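Local coordinates for malate Synthase (PDB 3OYZ), which catalyses the magnesium-dependent condensation of acetyl-CoA with glyoxylate and the hydrolysis of the resulting malyl-CoA to malate and CoA in the glyoxylate cycle, at residues Ile81-Trp87 with Ile116-Pro122; Leu37-Pro43 with Glu76-Glu80; Phe15-Thr19 with Met30-Ala34. One frame throughout, in Å; residues are numbered along the deposited sequence.

Contact 1 of 3, residues Ile81-Trp87 with Ile116-Pro122; sequences IHPRMVW and IHGFVIP. With ACO (acetyl coenzyme *a), chain B; PYR (pyruvic acid), chain C.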
loop_
_atom_site.group_PDB
_atom_site.type_symbol
_atom_site.label_atom_id
_atom_site.label_comp_id
_atom_site.label_asym_id
_atom_site.label_seq_id
_atom_site.Cartn_x
_atom_site.Cartn_y
_atom_site.Cartn_z
ATOM N N ILE A 81 1.291 32.191 2.730
ATOM C CA ILE A 81 -0.136 32.198 2.892
ATOM C C ILE A 81 -0.869 31.572 1.640
ATOM O O ILE A 81 -0.730 32.009 0.502
ATOM C CB ILE A 81 -0.670 33.634 3.155
ATOM C CG1 ILE A 81 0.147 34.369 4.274
ATOM C CG2 ILE A 81 -2.189 33.636 3.439
ATOM C CD1 ILE A 81 -0.504 35.790 4.639
ATOM N N HIS A 82 -1.700 30.584 1.901
ATOM C CA HIS A 82 -2.404 29.838 0.824
ATOM C C HIS A 82 -3.779 29.584 1.366
ATOM O O HIS A 82 -3.990 28.550 1.984
ATOM C CB HIS A 82 -1.677 28.464 0.687
ATOM C CG HIS A 82 -0.286 28.537 0.131
ATOM N ND1 HIS A 82 0.005 28.278 -1.194
ATOM C CD2 HIS A 82 0.911 28.697 0.754
ATOM C CE1 HIS A 82 1.308 28.369 -1.382
ATOM N NE2 HIS A 82 1.885 28.578 -0.203
ATOM N N PRO A 83 -4.797 30.447 1.128
ATOM C CA PRO A 83 -6.109 30.179 1.678
ATOM C C PRO A 83 -6.876 28.983 1.048
ATOM O O PRO A 83 -6.683 28.715 -0.157
ATOM C CB PRO A 83 -6.899 31.453 1.282
ATOM C CG PRO A 83 -5.933 32.510 1.129
ATOM C CD PRO A 83 -4.723 31.778 0.500
ATOM N N ARG A 84 -7.699 28.280 1.805
ATOM C CA ARG A 84 -8.488 27.168 1.252
ATOM C C ARG A 84 -9.845 27.704 0.798
ATOM O O ARG A 84 -10.597 28.250 1.622
ATOM C CB ARG A 84 -8.641 26.002 2.252
ATOM C CG ARG A 84 -9.564 24.828 1.708
ATOM C CD ARG A 84 -9.262 23.513 2.351
ATOM N NE ARG A 84 -9.854 23.416 3.693
ATOM C CZ ARG A 84 -10.084 22.292 4.356
ATOM N NH1 ARG A 84 -9.829 21.050 3.872
ATOM N NH2 ARG A 84 -10.671 22.398 5.526
ATOM N N MET A 85 -10.177 27.466 -0.478
ATOM C CA MET A 85 -11.449 27.815 -1.083
ATOM C C MET A 85 -12.392 26.605 -1.051
ATOM O O MET A 85 -11.968 25.435 -0.910
ATOM C CB MET A 85 -11.184 28.256 -2.536
ATOM C CG MET A 85 -10.111 29.327 -2.555
ATOM S SD MET A 85 -10.825 30.997 -2.181
ATOM C CE MET A 85 -10.619 30.997 -0.410
ATOM N N VAL A 86 -13.666 26.840 -1.336
ATOM C CA VAL A 86 -14.533 25.658 -1.442
ATOM C C VAL A 86 -14.358 25.000 -2.826
ATOM O O VAL A 86 -13.927 25.683 -3.753
ATOM C CB VAL A 86 -16.031 25.937 -1.195
ATOM C CG1 VAL A 86 -16.231 26.397 0.259
ATOM C CG2 VAL A 86 -16.560 27.011 -2.155
ATOM N N TRP A 87 -14.591 23.700 -2.907
ATOM C CA TRP A 87 -14.541 22.959 -4.197
ATOM C C TRP A 87 -15.192 21.608 -4.005
ATOM O O TRP A 87 -15.242 21.030 -2.913
ATOM C CB TRP A 87 -13.080 22.776 -4.660
ATOM C CG TRP A 87 -12.882 22.109 -6.009
ATOM C CD1 TRP A 87 -12.757 20.744 -6.267
ATOM C CD2 TRP A 87 -12.791 22.781 -7.277
ATOM N NE1 TRP A 87 -12.582 20.564 -7.633
ATOM C CE2 TRP A 87 -12.564 21.782 -8.259
ATOM C CE3 TRP A 87 -12.830 24.130 -7.660
ATOM C CZ2 TRP A 87 -12.412 22.087 -9.609
ATOM C CZ3 TRP A 87 -12.673 24.460 -9.010
ATOM C CH2 TRP A 87 -12.590 23.411 -9.969
ATOM N N ILE A 116 -0.213 36.621 -1.073
ATOM C CA ILE A 116 -0.798 35.257 -1.225
ATOM C C ILE A 116 0.088 34.437 -2.169
ATOM O O ILE A 116 0.402 34.864 -3.251
ATOM C CB ILE A 116 -2.234 35.309 -1.740
ATOM C CG1 ILE A 116 -3.050 35.861 -0.571
ATOM C CG2 ILE A 116 -2.820 33.905 -2.062
ATOM C CD1 ILE A 116 -4.517 36.007 -0.818
ATOM N N HIS A 117 0.567 33.288 -1.731
ATOM C CA HIS A 117 1.397 32.512 -2.621
ATOM C C HIS A 117 0.557 31.504 -3.453
ATOM O O HIS A 117 1.126 30.939 -4.394
ATOM C CB HIS A 117 2.387 31.686 -1.809
ATOM C CG HIS A 117 3.716 32.354 -1.596
ATOM N ND1 HIS A 117 3.881 33.423 -0.732
ATOM C CD2 HIS A 117 4.948 32.048 -2.059
ATOM C CE1 HIS A 117 5.153 33.783 -0.718
ATOM N NE2 HIS A 117 5.823 32.959 -1.510
ATOM N N GLY A 118 -0.661 31.179 -3.026
ATOM C CA GLY A 118 -1.509 30.235 -3.810
ATOM C C GLY A 118 -2.746 29.872 -3.032
ATOM O O GLY A 118 -3.137 30.574 -2.066
ATOM N N PHE A 119 -3.486 28.854 -3.493
ATOM C CA PHE A 119 -4.744 28.517 -2.865
ATOM C C PHE A 119 -4.755 26.983 -2.724
ATOM O O PHE A 119 -4.035 26.279 -3.462
ATOM C CB PHE A 119 -5.942 28.977 -3.698
ATOM C CG PHE A 119 -6.186 30.492 -3.692
ATOM C CD1 PHE A 119 -6.950 31.044 -2.690
ATOM C CD2 PHE A 119 -5.608 31.329 -4.649
ATOM C CE1 PHE A 119 -7.118 32.431 -2.612
ATOM C CE2 PHE A 119 -5.833 32.695 -4.638
ATOM C CZ PHE A 119 -6.559 33.238 -3.555
ATOM N N VAL A 120 -5.577 26.501 -1.805
ATOM C CA VAL A 120 -5.673 25.104 -1.461
ATOM C C VAL A 120 -7.099 24.728 -1.881
ATOM O O VAL A 120 -8.077 25.450 -1.580
ATOM C CB VAL A 120 -5.478 24.857 0.044
ATOM C CG1 VAL A 120 -5.849 23.399 0.391
ATOM C CG2 VAL A 120 -4.079 25.301 0.564
ATOM N N ILE A 121 -7.186 23.639 -2.668
ATOM C CA ILE A 121 -8.416 23.089 -3.225
ATOM C C ILE A 121 -8.745 21.723 -2.636
ATOM O O ILE A 121 -8.027 20.698 -2.809
ATOM C CB ILE A 121 -8.307 23.028 -4.815
ATOM C CG1 ILE A 121 -7.754 24.340 -5.382
ATOM C CG2 ILE A 121 -9.605 22.584 -5.547
ATOM C CD1 ILE A 121 -8.616 25.635 -5.092
ATOM N N PRO A 122 -9.911 21.693 -1.984
ATOM C CA PRO A 122 -10.324 20.497 -1.332
ATOM C C PRO A 122 -11.161 19.636 -2.299
ATOM O O PRO A 122 -11.625 20.081 -3.325
ATOM C CB PRO A 122 -11.239 21.036 -0.232
ATOM C CG PRO A 122 -12.003 22.138 -0.992
ATOM C CD PRO A 122 -10.822 22.824 -1.670
HETATM N N1A ACO B . -6.401 29.648 14.242
HETATM C C2A ACO B . -6.235 30.791 14.936
HETATM N N3A ACO B . -6.317 30.803 16.278
HETATM C C4A ACO B . -6.590 29.694 17.014
HETATM C C5A ACO B . -6.774 28.425 16.278
HETATM C C6A ACO B . -6.703 28.456 14.805
HETATM N N6A ACO B . -6.927 27.276 14.167
HETATM N N7A ACO B . -7.033 27.468 17.179
HETATM C C8A ACO B . -7.038 28.067 18.394
HETATM N N9A ACO B . -6.728 29.367 18.303
HETATM C C1B ACO B . -6.627 30.282 19.485
HETATM C C2B ACO B . -7.731 29.900 20.463
HETATM O O2B ACO B . -8.928 30.582 20.094
HETATM C C3B ACO B . -7.159 30.320 21.803
HETATM O O3B ACO B . -7.352 31.738 21.793
HETATM P P3B ACO B . -7.449 32.715 23.116
HETATM O O7A ACO B . -6.054 33.319 23.060
HETATM O O8A ACO B . -7.753 31.704 24.201
HETATM O O9A ACO B . -8.598 33.669 22.876
HETATM C C4B ACO B . -5.684 29.997 21.635
HETATM O O4B ACO B . -5.408 30.118 20.232
HETATM C C5B ACO B . -5.370 28.563 22.046
HETATM O O5B ACO B . -6.469 27.757 21.616
HETATM P P1A ACO B . -6.666 26.243 22.109
HETATM O O1A ACO B . -7.003 26.093 23.557
HETATM O O2A ACO B . -5.393 25.560 21.702
HETATM O O3A ACO B . -7.867 25.556 21.303
HETATM P P2A ACO B . -9.405 25.895 21.602
HETATM O O4A ACO B . -9.298 27.382 21.712
HETATM O O5A ACO B . -9.921 24.836 22.553
HETATM O O6A ACO B . -10.230 25.545 20.244
HETATM C CBP ACO B . -10.664 24.452 18.084
HETATM C CCP ACO B . -10.153 24.306 19.522
HETATM C CDP ACO B . -12.120 24.916 18.067
HETATM C CEP ACO B . -10.621 23.064 17.459
HETATM C CAP ACO B . -9.863 25.477 17.271
HETATM O OAP ACO B . -8.504 25.149 17.528
HETATM C C9P ACO B . -10.094 25.408 15.776
HETATM O O9P ACO B . -11.163 25.803 15.298
HETATM N N8P ACO B . -9.102 24.876 15.042
HETATM C C7P ACO B . -9.252 24.793 13.595
HETATM C C6P ACO B . -10.233 23.702 13.140
HETATM C C5P ACO B . -10.037 23.593 11.638
HETATM O O5P ACO B . -9.205 24.304 11.078
HETATM N N4P ACO B . -10.770 22.662 11.029
HETATM C C3P ACO B . -10.707 22.362 9.609
HETATM C C2P ACO B . -9.376 21.712 9.223
HETATM S S1P ACO B . -9.778 20.008 9.472
HETATM C C ACO B . -10.656 19.434 8.154
HETATM O O ACO B . -11.200 20.157 7.343
HETATM C CH3 ACO B . -10.795 17.947 8.040
HETATM C C PYR C . -10.259 16.380 5.919
HETATM O O PYR C . -11.298 16.099 5.230
HETATM O OXT PYR C . -9.596 15.499 6.578
HETATM C CA PYR C . -9.774 17.684 5.814
HETATM O O3 PYR C . -10.373 18.545 5.040
HETATM C CB PYR C . -8.527 18.073 6.517
HETATM O O HOH W 1 2.452 34.381 1.436
HETATM O O HOH W 2 -1.154 26.233 -2.844
#
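Main-chain pairing begins at I81, whose carbonyl O accepts from H117 N at 2.9 Å (N-H...O angle 153°), while a water bridges I81 N and H117 ND1, 2.8 Å from each. H82 brings its CA to 3.1 Å from G118 O, a CA-H...O contact; a second water links H82 ND1 with F119 O, and H82 NE2 bonds E80. P83 continues the pairing, its O accepting from V120 N at 3.0 Å. At R84 the backbone bridges V120 (CA-CA 4.4 Å), flanked by the bond M85 N to V120 O, 3.1 Å. The segments run 33° apart, a short parallel pairing that joins 118-121 to the chain following strand 80-81 and so closes the TIM barrel. R84 NH1 donates to pyruvate O3 (2.8 Å) and R84 NH2 to the acetyl-CoA thioester O (2.9 Å), with D49 and E51 salt-bridged to NH2. M85 meets F119 obliquely in a Met-aromatic contact, SD 4.8 Å from the ring centroid. I121 CG2 lies over the five-membered ring of W87, a CH-pi contact at 3.6 Å from the centroid. Pyruvate probably occupies the glyoxylate site, so R84 is placed consistently with its positive charge stabilising charge that develops on these two oxygens.

Contact 2 of 3, residues Leu37-Pro43 with Glu76-Glu80; sequences LRGMQAP and EFPGE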
loop_
_atom_site.group_PDB
_atom_site.type_symbol
_atom_site.label_atom_id
_atom_site.label_comp_id
_atom_site.label_asym_id
_atom_site.label_seq_id
_atom_site.Cartn_x
_atom_site.Cartn_y
_atom_site.Cartn_z
ATOM N N LEU A 37 1.369 35.453 14.644
ATOM C CA LEU A 37 2.302 34.432 15.133
ATOM C C LEU A 37 3.691 34.559 14.524
ATOM O O LEU A 37 3.781 34.906 13.351
ATOM C CB LEU A 37 1.694 33.055 14.857
ATOM C CG LEU A 37 0.422 32.646 15.591
ATOM C CD1 LEU A 37 -0.106 31.282 15.086
ATOM C CD2 LEU A 37 0.673 32.564 17.116
ATOM N N ARG A 38 4.768 34.203 15.237
ATOM C CA ARG A 38 6.163 34.379 14.802
ATOM C C ARG A 38 7.070 33.296 15.376
ATOM O O ARG A 38 6.737 32.677 16.371
ATOM C CB ARG A 38 6.749 35.731 15.275
ATOM C CG ARG A 38 6.024 36.978 14.750
ATOM C CD ARG A 38 6.410 37.415 13.292
ATOM N NE ARG A 38 5.591 38.550 12.822
ATOM C CZ ARG A 38 4.312 38.556 12.442
ATOM N NH1 ARG A 38 3.588 37.450 12.273
ATOM N NH2 ARG A 38 3.744 39.711 12.100
ATOM N N GLY A 39 8.249 33.130 14.814
ATOM C CA GLY A 39 9.169 32.080 15.252
ATOM C C GLY A 39 8.552 30.673 15.194
ATOM O O GLY A 39 7.880 30.289 14.233
ATOM N N MET A 40 8.770 29.897 16.247
ATOM C CA MET A 40 8.434 28.498 16.249
ATOM C C MET A 40 6.942 28.385 16.362
ATOM O O MET A 40 6.381 27.318 16.083
ATOM C CB MET A 40 9.139 27.765 17.387
ATOM C CG MET A 40 10.546 27.434 16.994
ATOM S SD MET A 40 10.767 26.153 15.727
ATOM C CE MET A 40 12.551 25.959 15.835
ATOM N N GLN A 41 6.315 29.508 16.698
ATOM C CA GLN A 41 4.878 29.525 16.845
ATOM C C GLN A 41 4.207 29.709 15.481
ATOM O O GLN A 41 2.990 29.584 15.405
ATOM C CB GLN A 41 4.425 30.698 17.737
ATOM C CG GLN A 41 4.323 30.368 19.240
ATOM C CD GLN A 41 4.223 31.654 20.040
ATOM O OE1 GLN A 41 5.255 32.140 20.458
ATOM N NE2 GLN A 41 3.055 32.283 20.135
ATOM N N ALA A 42 4.969 30.121 14.458
ATOM C CA ALA A 42 4.341 30.469 13.169
ATOM C C ALA A 42 4.527 29.312 12.172
ATOM O O ALA A 42 5.593 28.723 12.126
ATOM C CB ALA A 42 4.935 31.714 12.598
ATOM N N PRO A 43 3.499 29.028 11.368
ATOM C CA PRO A 43 3.593 27.825 10.494
ATOM C C PRO A 43 4.379 28.084 9.226
ATOM O O PRO A 43 4.401 29.217 8.750
ATOM C CB PRO A 43 2.121 27.440 10.306
ATOM C CG PRO A 43 1.396 28.776 10.282
ATOM C CD PRO A 43 2.139 29.590 11.405
ATOM N N GLU A 76 4.100 41.050 6.723
ATOM C CA GLU A 76 5.223 40.532 7.547
ATOM C C GLU A 76 4.888 39.156 8.109
ATOM O O GLU A 76 5.539 38.768 9.076
ATOM C CB GLU A 76 5.669 41.379 8.767
ATOM C CG GLU A 76 6.401 42.713 8.515
ATOM C CD GLU A 76 5.370 43.791 8.341
ATOM O OE1 GLU A 76 4.206 43.504 8.746
ATOM O OE2 GLU A 76 5.680 44.837 7.726
ATOM N N PHE A 77 3.851 38.475 7.602
ATOM C CA PHE A 77 3.634 37.104 8.087
ATOM C C PHE A 77 4.877 36.324 7.681
ATOM O O PHE A 77 5.309 36.453 6.530
ATOM C CB PHE A 77 2.392 36.498 7.457
ATOM C CG PHE A 77 2.098 35.151 8.002
ATOM C CD1 PHE A 77 1.647 35.025 9.312
ATOM C CD2 PHE A 77 2.328 34.010 7.234
ATOM C CE1 PHE A 77 1.420 33.791 9.883
ATOM C CE2 PHE A 77 2.114 32.766 7.808
ATOM C CZ PHE A 77 1.684 32.641 9.118
ATOM N N PRO A 78 5.531 35.578 8.593
ATOM C CA PRO A 78 6.789 35.087 8.029
ATOM C C PRO A 78 6.708 33.769 7.198
ATOM O O PRO A 78 7.721 33.449 6.595
ATOM C CB PRO A 78 7.612 34.708 9.266
ATOM C CG PRO A 78 6.584 34.237 10.220
ATOM C CD PRO A 78 5.355 35.148 9.994
ATOM N N GLY A 79 5.656 32.967 7.343
ATOM C CA GLY A 79 5.461 31.763 6.502
ATOM C C GLY A 79 4.781 32.066 5.173
ATOM O O GLY A 79 4.809 33.211 4.728
ATOM N N GLU A 80 4.165 31.093 4.488
ATOM C CA GLU A 80 3.532 31.421 3.184
ATOM C C GLU A 80 2.075 31.366 3.424
ATOM O O GLU A 80 1.635 30.491 4.163
ATOM C CB GLU A 80 3.915 30.360 2.118
ATOM C CG GLU A 80 5.359 30.478 1.588
ATOM C CD GLU A 80 5.631 29.524 0.387
ATOM O OE1 GLU A 80 4.647 28.924 -0.112
ATOM O OE2 GLU A 80 6.783 29.404 -0.122
#
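Apolar contacts make up one part of this interface, which buries 292 Å² in all. A42 CB, directed toward 76-80, meets P78 CG at 3.8 Å, and P43 CD approaches the edge of the F77 ring at 3.8 Å from CZ. Although the CA-to-CB bond of F77 points away, its t rotamer swings the ring back to P43. Both segments are loops that follow a helix and lead into a neighbouring parallel strand of the TIM barrel, 45-49 and 80-81, so the contact joins two successive alpha-to-beta connections. G79 CA makes a CA-H...O contact with P43 O (3.6 Å, 157° at H); an ideal CB on G79 would lie 2.1 Å from that oxygen, so a side chain would clash. R38 packs one guanidinium face on E76 O, which lies 3.6 Å from R38 CZ. Within 37-43, R38 NH1 donates to L37 O at 2.8 Å, and it also bonds A35 O. The turn at G39-M40 faces a neighbouring subunit: G39 O accepts from Q412 of that subunit and M40 N donates to its E415.

Contact 3 of 3, residues Phe15-Thr19 with Met30-Ala34; sequences FTSPT and MLRRA. With ACO (acetyl coenzyme *a), chain B.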
loop_
_atom_site.group_PDB
_atom_site.type_symbol
_atom_site.label_atom_id
_atom_site.label_comp_id
_atom_site.label_asym_id
_atom_site.label_seq_id
_atom_site.Cartn_x
_atom_site.Cartn_y
_atom_site.Cartn_z
ATOM N N PHE A 15 -1.135 25.115 8.711
ATOM C CA PHE A 15 -2.078 25.436 9.820
ATOM C C PHE A 15 -3.363 26.067 9.352
ATOM O O PHE A 15 -3.254 27.100 8.718
ATOM C CB PHE A 15 -1.367 26.566 10.622
ATOM C CG PHE A 15 -2.113 27.101 11.836
ATOM C CD1 PHE A 15 -2.886 26.284 12.642
ATOM C CD2 PHE A 15 -1.883 28.431 12.254
ATOM C CE1 PHE A 15 -3.584 26.798 13.786
ATOM C CE2 PHE A 15 -2.534 28.965 13.406
ATOM C CZ PHE A 15 -3.360 28.128 14.188
ATOM N N THR A 16 -4.544 25.517 9.589
ATOM C CA THR A 16 -5.736 26.197 9.121
ATOM C C THR A 16 -6.381 27.074 10.232
ATOM O O THR A 16 -6.455 26.632 11.384
ATOM C CB THR A 16 -6.804 25.188 8.751
ATOM O OG1 THR A 16 -6.724 24.168 9.744
ATOM C CG2 THR A 16 -6.458 24.525 7.308
ATOM N N SER A 17 -6.979 28.200 9.834
ATOM C CA SER A 17 -7.740 29.080 10.747
ATOM C C SER A 17 -9.128 29.409 10.198
ATOM O O SER A 17 -9.283 29.772 9.043
ATOM C CB SER A 17 -6.978 30.390 10.928
ATOM O OG SER A 17 -5.722 30.117 11.546
ATOM N N PRO A 18 -10.183 29.317 11.013
ATOM C CA PRO A 18 -11.497 29.694 10.469
ATOM C C PRO A 18 -11.496 31.156 10.004
ATOM O O PRO A 18 -10.813 31.988 10.595
ATOM C CB PRO A 18 -12.451 29.482 11.640
ATOM C CG PRO A 18 -11.734 28.531 12.522
ATOM C CD PRO A 18 -10.259 28.823 12.397
ATOM N N THR A 19 -12.177 31.499 8.915
ATOM C CA THR A 19 -12.019 32.842 8.371
ATOM C C THR A 19 -13.105 33.795 8.925
ATOM O O THR A 19 -12.966 35.012 8.819
ATOM C CB THR A 19 -12.189 32.791 6.858
ATOM O OG1 THR A 19 -13.488 32.224 6.684
ATOM C CG2 THR A 19 -11.163 31.820 6.264
ATOM N N MET A 30 -9.914 34.988 14.866
ATOM C CA MET A 30 -8.927 33.918 14.628
ATOM C C MET A 30 -7.900 34.175 13.538
ATOM O O MET A 30 -6.750 33.829 13.741
ATOM C CB MET A 30 -9.602 32.569 14.455
ATOM C CG MET A 30 -10.608 32.331 15.547
ATOM S SD MET A 30 -10.616 30.560 15.846
ATOM C CE MET A 30 -12.363 30.306 15.788
ATOM N N LEU A 31 -8.242 34.827 12.436
ATOM C CA LEU A 31 -7.227 35.181 11.460
ATOM C C LEU A 31 -6.236 36.254 11.880
ATOM O O LEU A 31 -5.029 36.205 11.520
ATOM C CB LEU A 31 -7.910 35.641 10.166
ATOM C CG LEU A 31 -8.905 34.767 9.403
ATOM C CD1 LEU A 31 -9.423 35.522 8.209
ATOM C CD2 LEU A 31 -8.290 33.394 9.013
ATOM N N ARG A 32 -6.747 37.282 12.575
ATOM C CA ARG A 32 -5.881 38.397 13.026
ATOM C C ARG A 32 -4.853 37.856 13.982
ATOM O O ARG A 32 -3.699 38.192 13.900
ATOM C CB ARG A 32 -6.680 39.546 13.679
ATOM C CG ARG A 32 -7.791 40.086 12.793
ATOM C CD ARG A 32 -8.125 41.568 13.090
ATOM N NE ARG A 32 -9.498 41.840 12.702
ATOM C CZ ARG A 32 -9.801 42.432 11.561
ATOM N NH1 ARG A 32 -8.848 42.929 10.790
ATOM N NH2 ARG A 32 -11.066 42.618 11.288
ATOM N N ARG A 33 -5.258 36.954 14.860
ATOM C CA ARG A 33 -4.303 36.377 15.802
ATOM C C ARG A 33 -3.293 35.464 15.109
ATOM O O ARG A 33 -2.082 35.582 15.332
ATOM C CB ARG A 33 -5.122 35.611 16.848
ATOM C CG ARG A 33 -4.270 34.668 17.670
ATOM C CD ARG A 33 -4.986 33.732 18.644
ATOM N NE ARG A 33 -4.076 33.367 19.732
ATOM C CZ ARG A 33 -4.033 33.990 20.910
ATOM N NH1 ARG A 33 -4.842 35.014 21.175
ATOM N NH2 ARG A 33 -3.190 33.578 21.846
ATOM N N ALA A 34 -3.753 34.574 14.220
ATOM C CA ALA A 34 -2.848 33.615 13.560
ATOM C C ALA A 34 -1.895 34.400 12.694
ATOM O O ALA A 34 -0.713 34.087 12.604
ATOM C CB ALA A 34 -3.674 32.593 12.723
HETATM N N1A ACO B . -6.401 29.648 14.242
HETATM C C2A ACO B . -6.235 30.791 14.936
HETATM N N3A ACO B . -6.317 30.803 16.278
HETATM C C4A ACO B . -6.590 29.694 17.014
HETATM C C5A ACO B . -6.774 28.425 16.278
HETATM C C6A ACO B . -6.703 28.456 14.805
HETATM N N6A ACO B . -6.927 27.276 14.167
HETATM N N7A ACO B . -7.033 27.468 17.179
HETATM C C8A ACO B . -7.038 28.067 18.394
HETATM N N9A ACO B . -6.728 29.367 18.303
HETATM C C1B ACO B . -6.627 30.282 19.485
HETATM C C2B ACO B . -7.731 29.900 20.463
HETATM O O2B ACO B . -8.928 30.582 20.094
HETATM C C3B ACO B . -7.159 30.320 21.803
HETATM O O3B ACO B . -7.352 31.738 21.793
HETATM P P3B ACO B . -7.449 32.715 23.116
HETATM O O7A ACO B . -6.054 33.319 23.060
HETATM O O8A ACO B . -7.753 31.704 24.201
HETATM O O9A ACO B . -8.598 33.669 22.876
HETATM C C4B ACO B . -5.684 29.997 21.635
HETATM O O4B ACO B . -5.408 30.118 20.232
HETATM C C5B ACO B . -5.370 28.563 22.046
HETATM O O5B ACO B . -6.469 27.757 21.616
HETATM P P1A ACO B . -6.666 26.243 22.109
HETATM O O1A ACO B . -7.003 26.093 23.557
HETATM O O2A ACO B . -5.393 25.560 21.702
HETATM O O3A ACO B . -7.867 25.556 21.303
HETATM P P2A ACO B . -9.405 25.895 21.602
HETATM O O4A ACO B . -9.298 27.382 21.712
HETATM O O5A ACO B . -9.921 24.836 22.553
HETATM O O6A ACO B . -10.230 25.545 20.244
HETATM C CBP ACO B . -10.664 24.452 18.084
HETATM C CCP ACO B . -10.153 24.306 19.522
HETATM C CDP ACO B . -12.120 24.916 18.067
HETATM C CEP ACO B . -10.621 23.064 17.459
HETATM C CAP ACO B . -9.863 25.477 17.271
HETATM O OAP ACO B . -8.504 25.149 17.528
HETATM C C9P ACO B . -10.094 25.408 15.776
HETATM O O9P ACO B . -11.163 25.803 15.298
HETATM N N8P ACO B . -9.102 24.876 15.042
HETATM C C7P ACO B . -9.252 24.793 13.595
HETATM C C6P ACO B . -10.233 23.702 13.140
HETATM C C5P ACO B . -10.037 23.593 11.638
HETATM O O5P ACO B . -9.205 24.304 11.078
HETATM N N4P ACO B . -10.770 22.662 11.029
HETATM C C3P ACO B . -10.707 22.362 9.609
HETATM C C2P ACO B . -9.376 21.712 9.223
HETATM S S1P ACO B . -9.778 20.008 9.472
HETATM C C ACO B . -10.656 19.434 8.154
HETATM O O ACO B . -11.200 20.157 7.343
HETATM C CH3 ACO B . -10.795 17.947 8.040
HETATM O O HOH W 3 -11.478 34.353 12.348
#
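This is strand-to-helix packing within the first beta-alpha-beta unit of the TIM barrel, strand 13-18 against helix 29-36. The axes of their segments 15-18 and 30-34 approach to 7.9 Å with N-to-C directions at 145°, as expected for a helix returning along its strand. Side-chain contacts support the assignment. F15 CE2 reaches A34 CB at 3.9 Å, P18 CG touches M30 CE at 3.8 Å, and L31 CD2 lies 3.3 Å from P18 O. The small A34 lets S17 come close, OG to CB 3.4 Å. A water is the polar link between the elements, donating to P18 O at 3.0 Å and accepting from L31 N at 3.3 Å. The adenine of acetyl-CoA sits at the same junction. S17 OG donates to N1A (2.8 Å), N6A donates to T16 O (2.9 Å), and M30 O lies 3.3 Å from C2A. Further along the cofactor, T16 OG1 donates to the pantetheine oxygen O5P at 2.8 Å, whereas R33 NH1 comes within 2.8 Å of the 3'-phosphate oxygen O7A. With N1A as acceptor and N6A as donor, the pattern is consistent with recognition of adenine, while the arginine places positive charge beside the phosphate.

Along the chain the contacts follow in series, contact 3, then contact 2, then contact 1, and all involve the part of the TIM barrel around strands 13-18, 45-49, 80-81 and 118-121. Contacts 3 and 2 have centres 12 Å apart and touch directly, with P43 CG 3.6 Å from F15 CB. Contact 2 in turn meets contact 1 where H117 CD2 lies 3.6 Å from E80 CD, though their centres are 18 Å apart. Contacts 1 and 3, 14 Å between centres, do not touch but both reach the same acetyl-CoA: contact 3 holds its adenine end, contact 1 its thioester. Contact 2, farther out, packs on contact 3 and also meets a neighbouring subunit.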